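PDB 2VBF: branched-chain alpha-ketoacid decarboxylase from Lactococcus lactis, which probably decarboxylates branched-chain and aromatic alpha-keto acids to aldehydes, using thiamine diphosphate and a magnesium ion. Local coordinates for residues I221-S224 against L225-Q229; V269-L273 against P274-G278. All blocks are in the same frame, centred on the assembly; numbering follows the deposited sequence.

Both contacts are local and lie in the central domain of this thiamine diphosphate enzyme, one in the end of a helix, the other in the turns before a strand. Contact 1 comes first, in the last two turns of helix 212-227, which packs on strands 298-302 and 323-326, just before the chain turns into strand 231-235 in the interior of the mixed sheet. After helix 245-255 and strand 259-261, contact 2 folds residues 270-276 into two consecutive turns that pack against that helix and strand and deliver the chain to strand 276-279 at one edge of the sheet. The two are in series, neither nested nor crossed, with centres about 20 Å and nearest atoms about 11 Å apart.

Contact 1. Residues I221-S224 against L225-Q229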
loop_
_atom_site.group_PDB
_atom_site.type_symbol
_atom_site.label_atom_id
_atom_site.label_comp_id
_atom_site.label_asym_id
_atom_site.label_seq_id
_atom_site.Cartn_x
_atom_site.Cartn_y
_atom_site.Cartn_z
ATOM N N ILE A 221 -39.846 -3.192 -20.322
ATOM C CA ILE A 221 -39.274 -4.466 -19.880
ATOM C C ILE A 221 -40.364 -5.535 -19.847
ATOM O O ILE A 221 -40.168 -6.649 -20.335
ATOM C CB ILE A 221 -38.601 -4.353 -18.497
ATOM C CG1 ILE A 221 -37.313 -3.532 -18.605
ATOM C CG2 ILE A 221 -38.313 -5.743 -17.921
ATOM C CD1 ILE A 221 -36.733 -3.116 -17.262
ATOM N N GLU A 222 -41.515 -5.179 -19.284
ATOM C CA GLU A 222 -42.653 -6.093 -19.212
ATOM C C GLU A 222 -43.092 -6.562 -20.594
ATOM O O GLU A 222 -43.224 -7.755 -20.834
ATOM C CB GLU A 222 -43.828 -5.419 -18.524
ATOM C CG GLU A 222 -45.007 -6.345 -18.294
ATOM C CD GLU A 222 -46.169 -5.643 -17.624
ATOM O OE1 GLU A 222 -46.156 -4.392 -17.556
ATOM O OE2 GLU A 222 -47.093 -6.354 -17.176
ATOM N N GLU A 223 -43.327 -5.605 -21.487
ATOM C CA GLU A 223 -43.734 -5.891 -22.865
ATOM C C GLU A 223 -42.722 -6.814 -23.539
ATOM O O GLU A 223 -43.081 -7.845 -24.127
ATOM C CB GLU A 223 -43.854 -4.569 -23.630
ATOM C CG GLU A 223 -44.182 -4.686 -25.112
ATOM C CD GLU A 223 -44.199 -3.334 -25.810
ATOM O OE1 GLU A 223 -43.431 -2.430 -25.401
ATOM O OE2 GLU A 223 -44.977 -3.178 -26.781
ATOM N N SER A 224 -41.447 -6.444 -23.432
ATOM C CA SER A 224 -40.378 -7.211 -24.058
ATOM C C SER A 224 -40.306 -8.637 -23.526
ATOM O O SER A 224 -40.135 -9.585 -24.293
ATOM C CB SER A 224 -39.036 -6.508 -23.862
ATOM O OG SER A 224 -39.055 -5.225 -24.456
ATOM N N LEU A 225 -40.441 -8.788 -22.212
ATOM C CA LEU A 225 -40.342 -10.108 -21.596
ATOM C C LEU A 225 -41.509 -11.010 -21.992
ATOM O O LEU A 225 -41.319 -12.197 -22.228
ATOM C CB LEU A 225 -40.241 -10.002 -20.066
ATOM C CG LEU A 225 -38.882 -9.551 -19.533
ATOM C CD1 LEU A 225 -38.965 -9.227 -18.040
ATOM C CD2 LEU A 225 -37.783 -10.605 -19.842
ATOM N N LYS A 226 -42.708 -10.441 -22.060
ATOM C CA LYS A 226 -43.911 -11.217 -22.374
ATOM C C LYS A 226 -43.991 -11.588 -23.849
ATOM O O LYS A 226 -44.555 -12.625 -24.182
ATOM C CB LYS A 226 -45.170 -10.466 -21.933
ATOM C CG LYS A 226 -45.325 -10.412 -20.423
ATOM C CD LYS A 226 -46.502 -9.553 -19.986
ATOM C CE LYS A 226 -46.911 -9.862 -18.541
ATOM N NZ LYS A 226 -47.928 -8.900 -18.024
ATOM N N ASN A 227 -43.410 -10.759 -24.717
ATOM C CA ASN A 227 -43.358 -11.036 -26.153
ATOM C C ASN A 227 -42.176 -11.915 -26.576
ATOM O O ASN A 227 -42.178 -12.476 -27.674
ATOM C CB ASN A 227 -43.331 -9.724 -26.947
ATOM C CG ASN A 227 -44.634 -8.937 -26.840
ATOM O OD1 ASN A 227 -45.645 -9.443 -26.351
ATOM N ND2 ASN A 227 -44.611 -7.690 -27.304
ATOM N N ALA A 228 -41.164 -12.040 -25.716
ATOM C CA ALA A 228 -39.959 -12.785 -26.072
ATOM C C ALA A 228 -40.199 -14.293 -26.058
ATOM O O ALA A 228 -40.850 -14.808 -25.157
ATOM C CB ALA A 228 -38.809 -12.428 -25.121
ATOM N N GLN A 229 -39.678 -14.981 -27.072
ATOM C CA GLN A 229 -39.708 -16.440 -27.152
ATOM C C GLN A 229 -38.486 -17.042 -26.453
ATOM O O GLN A 229 -38.510 -18.193 -26.021
ATOM C CB GLN A 229 -39.714 -16.891 -28.620
ATOM C CG GLN A 229 -40.825 -16.282 -29.485
ATOM C CD GLN A 229 -40.883 -16.893 -30.886
ATOM O OE1 GLN A 229 -39.975 -16.707 -31.702
ATOM N NE2 GLN A 229 -41.960 -17.621 -31.170
#
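Glu222 and Lys226, one helical turn apart, run side by side in the same direction and meet in a salt bridge, with Lys226 NZ 2.8 Å from Glu222 OE2. The glutamate has CG anti to its backbone nitrogen (chi1 -175°) and the lysine has CG anti to its carbonyl carbon (chi1 -71°); both chains are extended beyond, which brings their charged ends level. The ammonium group approaches OE2 on the anti side, a little out of the carboxylate plane. It is also hydrogen-bonded to Lys354 O, and this second acceptor should help to fix its position.

Ile221 and Leu225 make the apolar counterpart of this pair. They too lie alongside one another, and the branch methyl CG2 of Ile221 touches CD1 of Leu225 at 3.5 Å. Glu223 and Asn227 are turned differently, their side chains crossing with the carboxylate and amide planes 62° apart; CG of Glu223 comes within 3.7 Å of Asn227 ND2.

Beneath these side chains runs the i to i+4 ladder of an alpha helix: Leu225 N bonds to Ile221 O at 2.9 Å and Lys226 N to Glu222 O at 3.0 Å. The bond from Ala228 N to Ser224 O is bent and weak; Ala228 is also the first residue to leave helical geometry. This end of the helix is two-sided: Glu223 and Asn227 are exposed, while Ile221 and Leu225 pack on the sheet, Ile221 on Leu300 of strand 298-302 and on Ile324 and Leu326 of strand 323-326, and Leu225 on Phe298.

Contact 2. Residues V269-L273 against P274-G278; sequences VDESL and PSFLG
Two consecutive type I beta turns, Asp270 to Leu273 and Leu273 to Phe276, fold this loop so that Glu271 lies against the ring of Phe276. CG of Glu271 stands over one face in a CH-pi contact, 3.8 Å from the ring centroid and 22° off the normal. The carboxylate, nearly parallel to the ring (planes 17° apart), extends past its rim on the CZ and CE2 side, with Glu271 CD 3.5 Å from Phe276 CZ. Its two oxygens are held from outside, OE2 by a salt bridge to Lys266 and OE1 by the backbone N of Leu412. Phe276 has CG anti to its backbone nitrogen (chi1 176°), which sends the ring back over the first turn; Gly278 N sits over the opposite face, and CG2 of Val269 approaches CD1 of the ring at 4.0 Å.

In the second turn, Phe276 N bonds to Leu273 O at 3.1 Å, reaching that oxygen from above the carbonyl plane. The first opens with an Asx turn: Asp270 OD1 accepts both Ser272 N, at 3.0 Å, and Ser272 OG, while OD2 is bonded to Asn415 N. Sharing Leu273, the turns lead into strand 276-279, parallel to 259-261 at the mixed sheet's edge.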
loop_
_atom_site.group_PDB
_atom_site.type_symbol
_atom_site.label_atom_id
_atom_site.label_comp_id
_atom_site.label_asym_id
_atom_site.label_seq_id
_atom_site.Cartn_x
_atom_site.Cartn_y
_atom_site.Cartn_z
ATOM N N VAL A 269 -26.925 -13.373 -8.677
ATOM C CA VAL A 269 -28.111 -14.196 -8.448
ATOM C C VAL A 269 -27.669 -15.524 -7.853
ATOM O O VAL A 269 -26.503 -15.892 -7.961
ATOM C CB VAL A 269 -28.895 -14.447 -9.744
ATOM C CG1 VAL A 269 -29.349 -13.111 -10.334
ATOM C CG2 VAL A 269 -28.080 -15.293 -10.733
ATOM N N ASP A 270 -28.604 -16.244 -7.251
ATOM C CA ASP A 270 -28.341 -17.573 -6.703
ATOM C C ASP A 270 -28.170 -18.557 -7.854
ATOM O O ASP A 270 -29.075 -18.721 -8.674
ATOM C CB ASP A 270 -29.507 -18.014 -5.812
ATOM C CG ASP A 270 -29.159 -19.208 -4.942
ATOM O OD1 ASP A 270 -28.720 -20.242 -5.480
ATOM O OD2 ASP A 270 -29.321 -19.093 -3.706
ATOM N N GLU A 271 -27.013 -19.206 -7.919
ATOM C CA GLU A 271 -26.691 -20.107 -9.022
ATOM C C GLU A 271 -27.382 -21.484 -8.994
ATOM O O GLU A 271 -27.238 -22.254 -9.947
ATOM C CB GLU A 271 -25.180 -20.302 -9.107
ATOM C CG GLU A 271 -24.419 -19.014 -9.419
ATOM C CD GLU A 271 -22.985 -19.271 -9.851
ATOM O OE1 GLU A 271 -22.538 -20.436 -9.770
ATOM O OE2 GLU A 271 -22.297 -18.309 -10.277
ATOM N N SER A 272 -28.104 -21.802 -7.924
ATOM C CA SER A 272 -28.775 -23.109 -7.829
ATOM C C SER A 272 -30.100 -23.107 -8.591
ATOM O O SER A 272 -30.629 -24.180 -8.917
ATOM C CB SER A 272 -29.001 -23.492 -6.368
ATOM O OG SER A 272 -29.983 -22.671 -5.787
ATOM N N LEU A 273 -30.623 -21.907 -8.865
ATOM C CA LEU A 273 -31.855 -21.726 -9.650
ATOM C C LEU A 273 -31.878 -22.567 -10.916
ATOM O O LEU A 273 -30.881 -22.645 -11.631
ATOM C CB LEU A 273 -32.033 -20.258 -10.032
ATOM C CG LEU A 273 -32.228 -19.242 -8.908
ATOM C CD1 LEU A 273 -32.572 -17.893 -9.486
ATOM C CD2 LEU A 273 -33.301 -19.720 -7.948
ATOM N N PRO A 274 -33.032 -23.205 -11.212
ATOM C CA PRO A 274 -33.081 -24.065 -12.384
ATOM C C PRO A 274 -32.829 -23.315 -13.692
ATOM O O PRO A 274 -32.322 -23.914 -14.631
ATOM C CB PRO A 274 -34.506 -24.653 -12.345
ATOM C CG PRO A 274 -35.271 -23.773 -11.476
ATOM C CD PRO A 274 -34.312 -23.189 -10.486
ATOM N N SER A 275 -33.154 -22.021 -13.731
ATOM C CA SER A 275 -32.968 -21.201 -14.933
ATOM C C SER A 275 -31.594 -20.511 -15.022
ATOM O O SER A 275 -31.343 -19.802 -15.992
ATOM C CB SER A 275 -34.068 -20.143 -15.034
ATOM O OG SER A 275 -33.924 -19.157 -14.039
ATOM N N PHE A 276 -30.719 -20.720 -14.033
ATOM C CA PHE A 276 -29.347 -20.194 -14.108
ATOM C C PHE A 276 -28.536 -21.060 -15.073
ATOM O O PHE A 276 -28.425 -22.285 -14.884
ATOM C CB PHE A 276 -28.668 -20.120 -12.726
ATOM C CG PHE A 276 -27.227 -19.680 -12.792
ATOM C CD1 PHE A 276 -26.911 -18.347 -13.016
ATOM C CD2 PHE A 276 -26.188 -20.595 -12.663
ATOM C CE1 PHE A 276 -25.583 -17.924 -13.116
ATOM C CE2 PHE A 276 -24.852 -20.177 -12.757
ATOM C CZ PHE A 276 -24.559 -18.838 -12.983
ATOM N N LEU A 277 -27.970 -20.421 -16.102
ATOM C CA LEU A 277 -27.296 -21.107 -17.205
ATOM C C LEU A 277 -25.821 -21.412 -16.913
ATOM O O LEU A 277 -25.300 -22.433 -17.337
ATOM C CB LEU A 277 -27.394 -20.271 -18.497
ATOM C CG LEU A 277 -28.800 -19.954 -19.029
ATOM C CD1 LEU A 277 -28.754 -19.009 -20.240
ATOM C CD2 LEU A 277 -29.544 -21.235 -19.387
ATOM N N GLY A 278 -25.164 -20.531 -16.168
ATOM C CA GLY A 278 -23.720 -20.557 -16.032
ATOM C C GLY A 278 -23.168 -19.158 -16.245
ATOM O O GLY A 278 -23.921 -18.173 -16.321
#